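Local coordinates for chitin oligosaccahride binding protein NagB1 (Paenibacillus sp. FPU-7, PDB 7EHP) that binds short chitin oligosaccharides, the N-acetylglucosamine dimer and trimer, as an extracellular solute-binding protein, probably handing them to an ABC-type importer, at residues S4-Q9 with K45-E50; E22-R27 with I304-S309; P61-D66 with E294-A299. All coordinates share one frame; numbering follows the deposited sequence.

Interaction 1. Residues S4-Q9 with K45-E50; sequences SLRHTQ and KVNRFE. With NAG (2-acetamido-2-deoxy-beta-D-glucopyranose), chain C.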
loop_
_atom_site.group_PDB
_atom_site.type_symbol
_atom_site.label_atom_id
_atom_site.label_comp_id
_atom_site.label_asym_id
_atom_site.label_seq_id
_atom_site.Cartn_x
_atom_site.Cartn_y
_atom_site.Cartn_z
ATOM N N SER A 4 8.689 -9.438 -21.197
ATOM C CA SER A 4 8.232 -8.178 -20.624
ATOM C C SER A 4 8.154 -8.263 -19.106
ATOM O O SER A 4 7.688 -9.262 -18.541
ATOM C CB SER A 4 6.868 -7.802 -21.200
ATOM O OG SER A 4 6.025 -8.938 -21.261
ATOM N N LEU A 5 8.614 -7.204 -18.447
ATOM C CA LEU A 5 8.620 -7.114 -16.989
ATOM C C LEU A 5 7.935 -5.799 -16.639
ATOM O O LEU A 5 8.558 -4.740 -16.716
ATOM C CB LEU A 5 10.036 -7.170 -16.418
ATOM C CG LEU A 5 10.150 -7.598 -14.942
ATOM C CD1 LEU A 5 11.598 -7.902 -14.535
ATOM C CD2 LEU A 5 9.544 -6.597 -13.984
ATOM N N ARG A 6 6.667 -5.872 -16.237
ATOM C CA ARG A 6 5.890 -4.680 -15.906
ATOM C C ARG A 6 6.083 -4.323 -14.433
ATOM O O ARG A 6 5.851 -5.154 -13.545
ATOM C CB ARG A 6 4.412 -4.910 -16.211
ATOM C CG ARG A 6 3.478 -3.881 -15.565
ATOM C CD ARG A 6 3.409 -2.598 -16.363
ATOM N NE ARG A 6 3.166 -2.821 -17.791
ATOM C CZ ARG A 6 2.006 -3.196 -18.331
ATOM N NH1 ARG A 6 0.921 -3.396 -17.582
ATOM N NH2 ARG A 6 1.930 -3.364 -19.641
ATOM N N HIS A 7 6.499 -3.092 -14.171
ATOM C CA HIS A 7 6.717 -2.627 -12.811
ATOM C C HIS A 7 6.143 -1.222 -12.676
ATOM O O HIS A 7 5.839 -0.549 -13.668
ATOM C CB HIS A 7 8.207 -2.609 -12.474
ATOM C CG HIS A 7 8.960 -1.587 -13.263
ATOM N ND1 HIS A 7 9.073 -0.276 -12.855
ATOM C CD2 HIS A 7 9.565 -1.659 -14.472
ATOM C CE1 HIS A 7 9.747 0.408 -13.761
ATOM N NE2 HIS A 7 10.060 -0.409 -14.750
ATOM N N THR A 8 6.039 -0.751 -11.435
ATOM C CA THR A 8 5.492 0.575 -11.177
ATOM C C THR A 8 6.522 1.530 -10.595
ATOM O O THR A 8 6.144 2.581 -10.056
ATOM C CB THR A 8 4.285 0.480 -10.241
ATOM O OG1 THR A 8 4.703 -0.049 -8.981
ATOM C CG2 THR A 8 3.227 -0.444 -10.833
ATOM N N GLN A 9 7.814 1.198 -10.678
ATOM C CA GLN A 9 8.848 2.020 -10.036
ATOM C C GLN A 9 9.274 3.135 -10.994
ATOM O O GLN A 9 10.347 3.117 -11.589
ATOM C CB GLN A 9 10.033 1.159 -9.603
ATOM C CG GLN A 9 9.696 -0.011 -8.657
ATOM C CD GLN A 9 8.724 0.387 -7.552
ATOM O OE1 GLN A 9 8.952 1.363 -6.822
ATOM N NE2 GLN A 9 7.635 -0.368 -7.417
ATOM N N LYS A 45 -1.294 3.490 -10.042
ATOM C CA LYS A 45 -2.738 3.458 -10.225
ATOM C C LYS A 45 -3.116 3.185 -11.674
ATOM O O LYS A 45 -4.163 2.589 -11.938
ATOM C CB LYS A 45 -3.355 4.779 -9.763
ATOM C CG LYS A 45 -2.975 5.993 -10.621
ATOM C CD LYS A 45 -3.626 7.271 -10.094
ATOM C CE LYS A 45 -3.590 8.363 -11.153
ATOM N NZ LYS A 45 -4.290 9.613 -10.742
ATOM N N VAL A 46 -2.299 3.635 -12.628
ATOM C CA VAL A 46 -2.586 3.333 -14.023
ATOM C C VAL A 46 -2.415 1.838 -14.281
ATOM O O VAL A 46 -3.282 1.190 -14.877
ATOM C CB VAL A 46 -1.696 4.173 -14.955
ATOM C CG1 VAL A 46 -1.858 3.688 -16.400
ATOM C CG2 VAL A 46 -2.004 5.662 -14.811
ATOM N N ASN A 47 -1.297 1.267 -13.824
ATOM C CA ASN A 47 -1.074 -0.164 -14.000
ATOM C C ASN A 47 -2.190 -0.979 -13.366
ATOM O O ASN A 47 -2.805 -1.839 -14.015
ATOM C CB ASN A 47 0.262 -0.565 -13.381
ATOM C CG ASN A 47 0.587 -2.024 -13.635
ATOM O OD1 ASN A 47 0.569 -2.458 -14.773
ATOM N ND2 ASN A 47 0.851 -2.791 -12.572
ATOM N N ARG A 48 -2.466 -0.714 -12.086
ATOM C CA ARG A 48 -3.301 -1.618 -11.306
ATOM C C ARG A 48 -4.771 -1.497 -11.683
ATOM O O ARG A 48 -5.476 -2.507 -11.779
ATOM C CB ARG A 48 -3.121 -1.348 -9.815
ATOM C CG ARG A 48 -3.846 -2.375 -8.962
ATOM C CD ARG A 48 -3.807 -2.021 -7.503
ATOM N NE ARG A 48 -4.506 -3.016 -6.695
ATOM C CZ ARG A 48 -4.766 -2.870 -5.399
ATOM N NH1 ARG A 48 -4.383 -1.760 -4.767
ATOM N NH2 ARG A 48 -5.395 -3.833 -4.732
ATOM N N PHE A 49 -5.248 -0.277 -11.915
ATOM C CA PHE A 49 -6.674 -0.027 -12.034
ATOM C C PHE A 49 -7.157 0.141 -13.470
ATOM O O PHE A 49 -8.374 0.166 -13.681
ATOM C CB PHE A 49 -7.065 1.223 -11.212
ATOM C CG PHE A 49 -6.686 1.133 -9.764
ATOM C CD1 PHE A 49 -6.868 -0.046 -9.058
ATOM C CD2 PHE A 49 -6.154 2.223 -9.104
ATOM C CE1 PHE A 49 -6.534 -0.138 -7.734
ATOM C CE2 PHE A 49 -5.808 2.142 -7.786
ATOM C CZ PHE A 49 -5.992 0.950 -7.090
ATOM N N GLU A 50 -6.257 0.260 -14.455
ATOM C CA GLU A 50 -6.683 0.391 -15.848
ATOM C C GLU A 50 -5.902 -0.505 -16.811
ATOM O O GLU A 50 -6.500 -1.349 -17.485
ATOM C CB GLU A 50 -6.575 1.839 -16.319
ATOM C CG GLU A 50 -7.658 2.765 -15.712
ATOM C CD GLU A 50 -9.033 2.648 -16.410
ATOM O OE1 GLU A 50 -10.030 2.290 -15.735
ATOM O OE2 GLU A 50 -9.122 2.930 -17.629
HETATM C C1 NAG C . -0.370 0.675 -2.574
HETATM C C2 NAG C . -1.688 0.633 -3.341
HETATM C C3 NAG C . -2.860 0.644 -2.370
HETATM C C4 NAG C . -2.722 -0.502 -1.382
HETATM C C5 NAG C . -1.365 -0.438 -0.684
HETATM C C6 NAG C . -1.113 -1.604 0.246
HETATM C C7 NAG C . -2.001 1.509 -5.615
HETATM C C8 NAG C . -2.103 2.728 -6.461
HETATM N N2 NAG C . -1.795 1.718 -4.306
HETATM O O3 NAG C . -4.069 0.507 -3.099
HETATM O O4 NAG C . -3.743 -0.436 -0.396
HETATM O O5 NAG C . -0.306 -0.434 -1.651
HETATM O O6 NAG C . -1.303 -2.855 -0.401
HETATM O O7 NAG C . -2.112 0.374 -6.090
#
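R6 on strand 3-7 and N47 on helix 44-58 are joined by one hydrogen bond, from R6 NH1 to N47 OD1 at 3.0 Å. The N-H...O angle is 158°, and OD1 sits at the edge of the guanidinium, in its plane, while NH1 approaches nearly in line with the amide C=O. The two flat groups stand almost perpendicular, 89° apart. Charge pairing completes the grip on R6, whose NH2 forms salt bridges with E40 and E55, so the buried guanidinium has partners at both NH1 and NH2, which probably restricts its turning. N47 reaches the arginine because its CG lies anti to the backbone N (chi1 -176°).

Carbon packing accompanies the bond: the arginine chain, bent at chi2 and chi3, slides past the asparagine in the opposite direction, with R6 CG and CD each 3.3 Å from N47 OD1. The T8 side chain crosses that of N47 at about a right angle, its methyl CG2 3.9 Å from N47 CB and 3.8 Å from N47 ND2. The other branch of T8, OG1, is hydrogen-bonded to D66.

Sugar contacts fall to the residues beside N47. R48 runs out extended from CG to NE and brings NH1 to 2.8 Å from NAG O3, which lies at the guanidinium edge; its bond from NH1 to NAG O7, 3.4 Å, is weak. D72 and D354 form salt bridges with R48 and probably orient it. The acetamido methyl C8 rests 4.0 Å from F49 CE2. The loop after strand 3-7, with Q9, and the N-terminal part of helix 44-58 line part of the sugar site, consistent with the interlobe cleft of the solute-binding-protein fold.

Interaction 2. Residues E22-R27 with I304-S309; sequences EDIAQR and IKIMYS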
loop_
_atom_site.group_PDB
_atom_site.type_symbol
_atom_site.label_atom_id
_atom_site.label_comp_id
_atom_site.label_asym_id
_atom_site.label_seq_id
_atom_site.Cartn_x
_atom_site.Cartn_y
_atom_site.Cartn_z
ATOM N N GLU A 22 16.767 -3.302 -12.653
ATOM C CA GLU A 22 17.694 -3.393 -13.779
ATOM C C GLU A 22 18.833 -4.367 -13.491
ATOM O O GLU A 22 19.308 -5.061 -14.405
ATOM C CB GLU A 22 18.251 -2.009 -14.116
ATOM C CG GLU A 22 17.194 -1.051 -14.668
ATOM C CD GLU A 22 17.631 0.395 -14.665
ATOM O OE1 GLU A 22 18.811 0.664 -14.324
ATOM O OE2 GLU A 22 16.795 1.270 -15.016
ATOM N N ASP A 23 19.319 -4.402 -12.244
ATOM C CA ASP A 23 20.324 -5.402 -11.879
ATOM C C ASP A 23 19.755 -6.804 -12.022
ATOM O O ASP A 23 20.398 -7.697 -12.594
ATOM C CB ASP A 23 20.824 -5.179 -10.448
ATOM C CG ASP A 23 21.679 -3.934 -10.314
ATOM O OD1 ASP A 23 21.940 -3.286 -11.343
ATOM O OD2 ASP A 23 22.091 -3.600 -9.177
ATOM N N ILE A 24 18.536 -7.013 -11.508
ATOM C CA ILE A 24 17.882 -8.312 -11.647
ATOM C C ILE A 24 17.736 -8.675 -13.127
ATOM O O ILE A 24 17.965 -9.826 -13.525
ATOM C CB ILE A 24 16.528 -8.315 -10.897
ATOM C CG1 ILE A 24 16.754 -8.252 -9.376
ATOM C CG2 ILE A 24 15.721 -9.566 -11.255
ATOM C CD1 ILE A 24 15.478 -8.017 -8.527
ATOM N N ALA A 25 17.424 -7.689 -13.974
ATOM C CA ALA A 25 17.203 -7.970 -15.389
ATOM C C ALA A 25 18.492 -8.436 -16.092
ATOM O O ALA A 25 18.482 -9.494 -16.729
ATOM C CB ALA A 25 16.584 -6.739 -16.063
ATOM N N GLN A 26 19.627 -7.688 -16.000
ATOM C CA GLN A 26 20.902 -8.312 -16.416
ATOM C C GLN A 26 21.170 -9.684 -15.833
ATOM O O GLN A 26 21.675 -10.534 -16.575
ATOM C CB GLN A 26 22.183 -7.522 -16.179
ATOM C CG GLN A 26 22.460 -6.806 -14.819
ATOM C CD GLN A 26 23.976 -6.646 -14.799
ATOM O OE1 GLN A 26 24.660 -7.582 -15.415
ATOM N NE2 GLN A 26 24.577 -5.484 -14.360
ATOM N N ARG A 27 20.917 -9.930 -14.542
ATOM C CA ARG A 27 21.312 -11.242 -14.037
ATOM C C ARG A 27 20.476 -12.329 -14.687
ATOM O O ARG A 27 20.989 -13.410 -14.996
ATOM C CB ARG A 27 21.197 -11.231 -12.535
ATOM C CG ARG A 27 22.340 -10.550 -11.853
ATOM C CD ARG A 27 22.324 -10.983 -10.419
ATOM N NE ARG A 27 22.702 -9.912 -9.523
ATOM C CZ ARG A 27 22.831 -10.065 -8.209
ATOM N NH1 ARG A 27 22.599 -11.258 -7.648
ATOM N NH2 ARG A 27 23.188 -9.023 -7.458
ATOM N N ILE A 304 12.375 -15.035 -10.171
ATOM C CA ILE A 304 11.992 -15.448 -8.824
ATOM C C ILE A 304 13.226 -15.738 -7.982
ATOM O O ILE A 304 13.333 -15.293 -6.830
ATOM C CB ILE A 304 11.053 -16.661 -8.901
ATOM C CG1 ILE A 304 9.714 -16.234 -9.494
ATOM C CG2 ILE A 304 10.867 -17.274 -7.523
ATOM C CD1 ILE A 304 8.783 -17.388 -9.767
ATOM N N LYS A 305 14.189 -16.463 -8.549
ATOM C CA LYS A 305 15.367 -16.847 -7.782
ATOM C C LYS A 305 16.164 -15.626 -7.342
ATOM O O LYS A 305 16.710 -15.600 -6.234
ATOM C CB LYS A 305 16.240 -17.796 -8.609
ATOM C CG LYS A 305 17.334 -18.440 -7.791
ATOM C CD LYS A 305 17.980 -19.588 -8.535
ATOM C CE LYS A 305 19.329 -19.913 -7.909
ATOM N NZ LYS A 305 20.132 -20.853 -8.728
ATOM N N ILE A 306 16.229 -14.596 -8.184
ATOM C CA ILE A 306 17.018 -13.420 -7.837
ATOM C C ILE A 306 16.218 -12.468 -6.943
ATOM O O ILE A 306 16.683 -12.065 -5.869
ATOM C CB ILE A 306 17.519 -12.730 -9.122
ATOM C CG1 ILE A 306 18.388 -13.708 -9.923
ATOM C CG2 ILE A 306 18.309 -11.474 -8.801
ATOM C CD1 ILE A 306 18.351 -13.498 -11.436
ATOM N N MET A 307 14.998 -12.106 -7.353
ATOM C CA MET A 307 14.226 -11.127 -6.576
ATOM C C MET A 307 13.914 -11.646 -5.175
ATOM O O MET A 307 14.065 -10.925 -4.181
ATOM C CB MET A 307 12.934 -10.773 -7.316
ATOM C CG MET A 307 11.948 -9.873 -6.537
ATOM S SD MET A 307 12.620 -8.239 -6.157
ATOM C CE MET A 307 12.073 -7.293 -7.571
ATOM N N TYR A 308 13.487 -12.896 -5.073
ATOM C CA TYR A 308 13.038 -13.450 -3.803
ATOM C C TYR A 308 14.200 -14.185 -3.137
ATOM O O TYR A 308 14.199 -15.397 -2.935
ATOM C CB TYR A 308 11.827 -14.341 -4.024
ATOM C CG TYR A 308 10.695 -13.578 -4.656
ATOM C CD1 TYR A 308 9.884 -12.755 -3.884
ATOM C CD2 TYR A 308 10.441 -13.672 -6.023
ATOM C CE1 TYR A 308 8.855 -12.028 -4.456
ATOM C CE2 TYR A 308 9.413 -12.951 -6.606
ATOM C CZ TYR A 308 8.619 -12.135 -5.813
ATOM O OH TYR A 308 7.586 -11.426 -6.369
ATOM N N SER A 309 15.200 -13.397 -2.782
ATOM C CA SER A 309 16.408 -13.884 -2.149
ATOM C C SER A 309 16.719 -12.978 -0.975
ATOM O O SER A 309 16.287 -11.822 -0.925
ATOM C CB SER A 309 17.598 -13.884 -3.122
ATOM O OG SER A 309 17.994 -12.534 -3.374
#
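I24 of helix 15-31 packs against I306 and M307 of helix 294-307. Its CB lies 4.2 Å from I306 CG2, and the branches then divide the work. CG2 stays near the same methyl at 4.0 Å, while CG1, beside the backbone N (chi1 -69°), comes closer, 3.6 Å from I306 CG2. Extended onward, the chain carries CD1 to the thioether of M307, 3.6 Å from CE and 3.7 Å from SD, and 3.9 Å from M307 CB. The two isoleucines slide past each other in opposite directions, whereas I24 and M307 cross at about a right angle; bends at chi2 and chi3 bring the methionine's sulfur and methyl against the isoleucine tip.

One turn further along helix 15-31, R27 adds its first methylene, CB lying 3.8 Å from I306 CD1. Its guanidinium goes on to a salt bridge with E311 on helix 310-320, and D23 pairs similarly with R315.

Helix 15-31 adds M28 against I306, and M20 and L21 against M307. Beneath the helix pair, M307 also touches T115 of strand 109-125 and Y286 of strand 277-288, which places this interface on the central sheet.

Interaction 3. Residues P61-D66 with E294-A299; sequences PPKIFD and EREKKA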
loop_
_atom_site.group_PDB
_atom_site.type_symbol
_atom_site.label_atom_id
_atom_site.label_comp_id
_atom_site.label_asym_id
_atom_site.label_seq_id
_atom_site.Cartn_x
_atom_site.Cartn_y
_atom_site.Cartn_z
ATOM N N PRO A 61 -1.475 -10.162 -20.935
ATOM C CA PRO A 61 -0.728 -9.456 -19.884
ATOM C C PRO A 61 0.765 -9.551 -20.139
ATOM O O PRO A 61 1.210 -10.388 -20.942
ATOM C CB PRO A 61 -1.117 -10.222 -18.614
ATOM C CG PRO A 61 -1.337 -11.615 -19.120
ATOM C CD PRO A 61 -2.079 -11.400 -20.405
ATOM N N PRO A 62 1.579 -8.738 -19.462
ATOM C CA PRO A 62 3.030 -8.911 -19.570
ATOM C C PRO A 62 3.415 -10.291 -19.070
ATOM O O PRO A 62 2.600 -11.014 -18.491
ATOM C CB PRO A 62 3.584 -7.799 -18.670
ATOM C CG PRO A 62 2.454 -6.790 -18.600
ATOM C CD PRO A 62 1.252 -7.674 -18.499
ATOM N N LYS A 63 4.679 -10.671 -19.295
ATOM C CA LYS A 63 5.103 -11.989 -18.812
ATOM C C LYS A 63 5.348 -11.965 -17.305
ATOM O O LYS A 63 5.023 -12.928 -16.602
ATOM C CB LYS A 63 6.347 -12.457 -19.576
ATOM C CG LYS A 63 6.112 -12.696 -21.095
ATOM C CD LYS A 63 4.801 -13.465 -21.341
ATOM C CE LYS A 63 4.460 -13.666 -22.824
ATOM N NZ LYS A 63 4.614 -12.435 -23.661
ATOM N N ILE A 64 5.884 -10.862 -16.793
ATOM C CA ILE A 64 6.075 -10.638 -15.366
ATOM C C ILE A 64 5.478 -9.269 -15.056
ATOM O O ILE A 64 5.713 -8.317 -15.805
ATOM C CB ILE A 64 7.574 -10.677 -14.985
ATOM C CG1 ILE A 64 8.227 -11.991 -15.432
ATOM C CG2 ILE A 64 7.771 -10.421 -13.482
ATOM C CD1 ILE A 64 9.734 -11.874 -15.641
ATOM N N PHE A 65 4.699 -9.159 -13.969
ATOM C CA PHE A 65 3.956 -7.915 -13.766
ATOM C C PHE A 65 3.695 -7.628 -12.296
ATOM O O PHE A 65 3.384 -8.529 -11.513
ATOM C CB PHE A 65 2.610 -7.921 -14.505
ATOM C CG PHE A 65 1.904 -9.245 -14.470
ATOM C CD1 PHE A 65 1.099 -9.590 -13.387
ATOM C CD2 PHE A 65 2.033 -10.140 -15.521
ATOM C CE1 PHE A 65 0.436 -10.811 -13.356
ATOM C CE2 PHE A 65 1.381 -11.358 -15.497
ATOM C CZ PHE A 65 0.586 -11.698 -14.426
ATOM N N ASP A 66 3.805 -6.353 -11.946
ATOM C CA ASP A 66 3.390 -5.889 -10.628
ATOM C C ASP A 66 1.933 -6.278 -10.393
ATOM O O ASP A 66 1.046 -5.891 -11.162
ATOM C CB ASP A 66 3.584 -4.377 -10.551
ATOM C CG ASP A 66 3.370 -3.832 -9.166
ATOM O OD1 ASP A 66 2.259 -3.998 -8.616
ATOM O OD2 ASP A 66 4.327 -3.245 -8.621
ATOM N N GLU A 294 9.259 -21.813 -23.128
ATOM C CA GLU A 294 10.395 -22.379 -22.400
ATOM C C GLU A 294 11.405 -21.318 -21.956
ATOM O O GLU A 294 11.799 -21.305 -20.784
ATOM C CB GLU A 294 11.097 -23.459 -23.238
ATOM C CG GLU A 294 11.701 -22.976 -24.550
ATOM C CD GLU A 294 12.711 -23.953 -25.127
ATOM O OE1 GLU A 294 13.039 -24.951 -24.440
ATOM O OE2 GLU A 294 13.188 -23.704 -26.256
ATOM N N ARG A 295 11.876 -20.446 -22.869
ATOM C CA ARG A 295 12.774 -19.372 -22.437
ATOM C C ARG A 295 12.060 -18.462 -21.450
ATOM O O ARG A 295 12.657 -18.011 -20.466
ATOM C CB ARG A 295 13.279 -18.506 -23.604
ATOM C CG ARG A 295 13.887 -19.160 -24.837
ATOM C CD ARG A 295 15.104 -20.070 -24.637
ATOM N NE ARG A 295 16.330 -19.426 -24.158
ATOM C CZ ARG A 295 17.472 -20.091 -24.000
ATOM N NH1 ARG A 295 17.523 -21.377 -24.325
ATOM N NH2 ARG A 295 18.564 -19.481 -23.554
ATOM N N GLU A 296 10.776 -18.182 -21.711
ATOM C CA GLU A 296 10.005 -17.269 -20.874
ATOM C C GLU A 296 9.892 -17.815 -19.466
ATOM O O GLU A 296 10.149 -17.108 -18.487
ATOM C CB GLU A 296 8.613 -17.044 -21.482
ATOM C CG GLU A 296 8.623 -16.096 -22.677
ATOM C CD GLU A 296 7.318 -16.053 -23.459
ATOM O OE1 GLU A 296 6.398 -16.844 -23.164
ATOM O OE2 GLU A 296 7.220 -15.209 -24.373
ATOM N N LYS A 297 9.529 -19.090 -19.350
ATOM C CA LYS A 297 9.467 -19.719 -18.042
ATOM C C LYS A 297 10.833 -19.685 -17.367
ATOM O O LYS A 297 10.944 -19.347 -16.183
ATOM C CB LYS A 297 8.951 -21.153 -18.190
ATOM C CG LYS A 297 8.235 -21.712 -16.971
ATOM C CD LYS A 297 7.002 -22.503 -17.404
ATOM C CE LYS A 297 6.291 -23.152 -16.217
ATOM N NZ LYS A 297 5.006 -23.826 -16.623
ATOM N N LYS A 298 11.892 -20.020 -18.114
ATOM C CA LYS A 298 13.233 -19.961 -17.546
ATOM C C LYS A 298 13.539 -18.565 -17.019
ATOM O O LYS A 298 14.198 -18.414 -15.982
ATOM C CB LYS A 298 14.282 -20.362 -18.588
ATOM C CG LYS A 298 14.361 -21.846 -18.929
ATOM C CD LYS A 298 15.474 -22.082 -19.972
ATOM C CE LYS A 298 15.049 -23.049 -21.072
ATOM N NZ LYS A 298 15.747 -22.772 -22.372
ATOM N N ALA A 299 13.088 -17.533 -17.739
ATOM C CA ALA A 299 13.313 -16.161 -17.297
ATOM C C ALA A 299 12.517 -15.860 -16.034
ATOM O O ALA A 299 13.021 -15.205 -15.114
ATOM C CB ALA A 299 12.939 -15.181 -18.404
#
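K63 and E296 meet through the last methylene of the lysine, K63 CE lying 3.5 Å from E296 OE2 and 3.7 Å from OE1. The ammonium is farther away: K63 NZ to E296 OE2 is 3.9 Å, a long salt bridge. The side chains cross obliquely, and the lysine is bent at its far end (chi4 -46°), which keeps NZ on the OE2 side of the carboxylate.

The glutamate is held by more than the lysine. Its OE1 accepts a hydrogen bond from the backbone N of N293, immediately before helix 294-307, and its side chain also touches V3. Replacing E296 by an alanine would probably leave the K63 ammonium without this charge partner and the N293 amide without its side-chain acceptor. In the sheet of this solute-binding-protein fold, strand 64-68 runs parallel to strand 3-7 and antiparallel to strand 277-288, and K63 precedes it directly.

The backbone of K63 has two partners: its N is hydrogen-bonded to S4 OG of strand 3-7, and it also bonds to the backbone of S289, just after strand 277-288. The next residue, I64, points its CB toward helix 294-307 and packs on Y286 and F288. On the helix, A299 touches L35.

Overall arrangement
Interactions 1 and 3 share the sheet, where strands 3-7 and 64-68 are parallel neighbours: R6 N lies 2.7 Å from I64 O, and R6 O 2.9 Å from D66 N, both probable hydrogen bonds. Their centres are about 15 Å apart. Interactions 2 and 3 both use helix 294-307, one near its end and the other at its start, with centres about 13 Å apart. Interaction 2 is linked to interaction 1 by the chain, helix 15-31 following strand 3-7; their centres are about 18 Å apart. The sugar is lined directly by interaction 1, which supplies Q9, K45, R48 and F49 to the pocket, while the M307 side chain of interaction 2 stays about 8 Å from a bound NAG, too far to touch it.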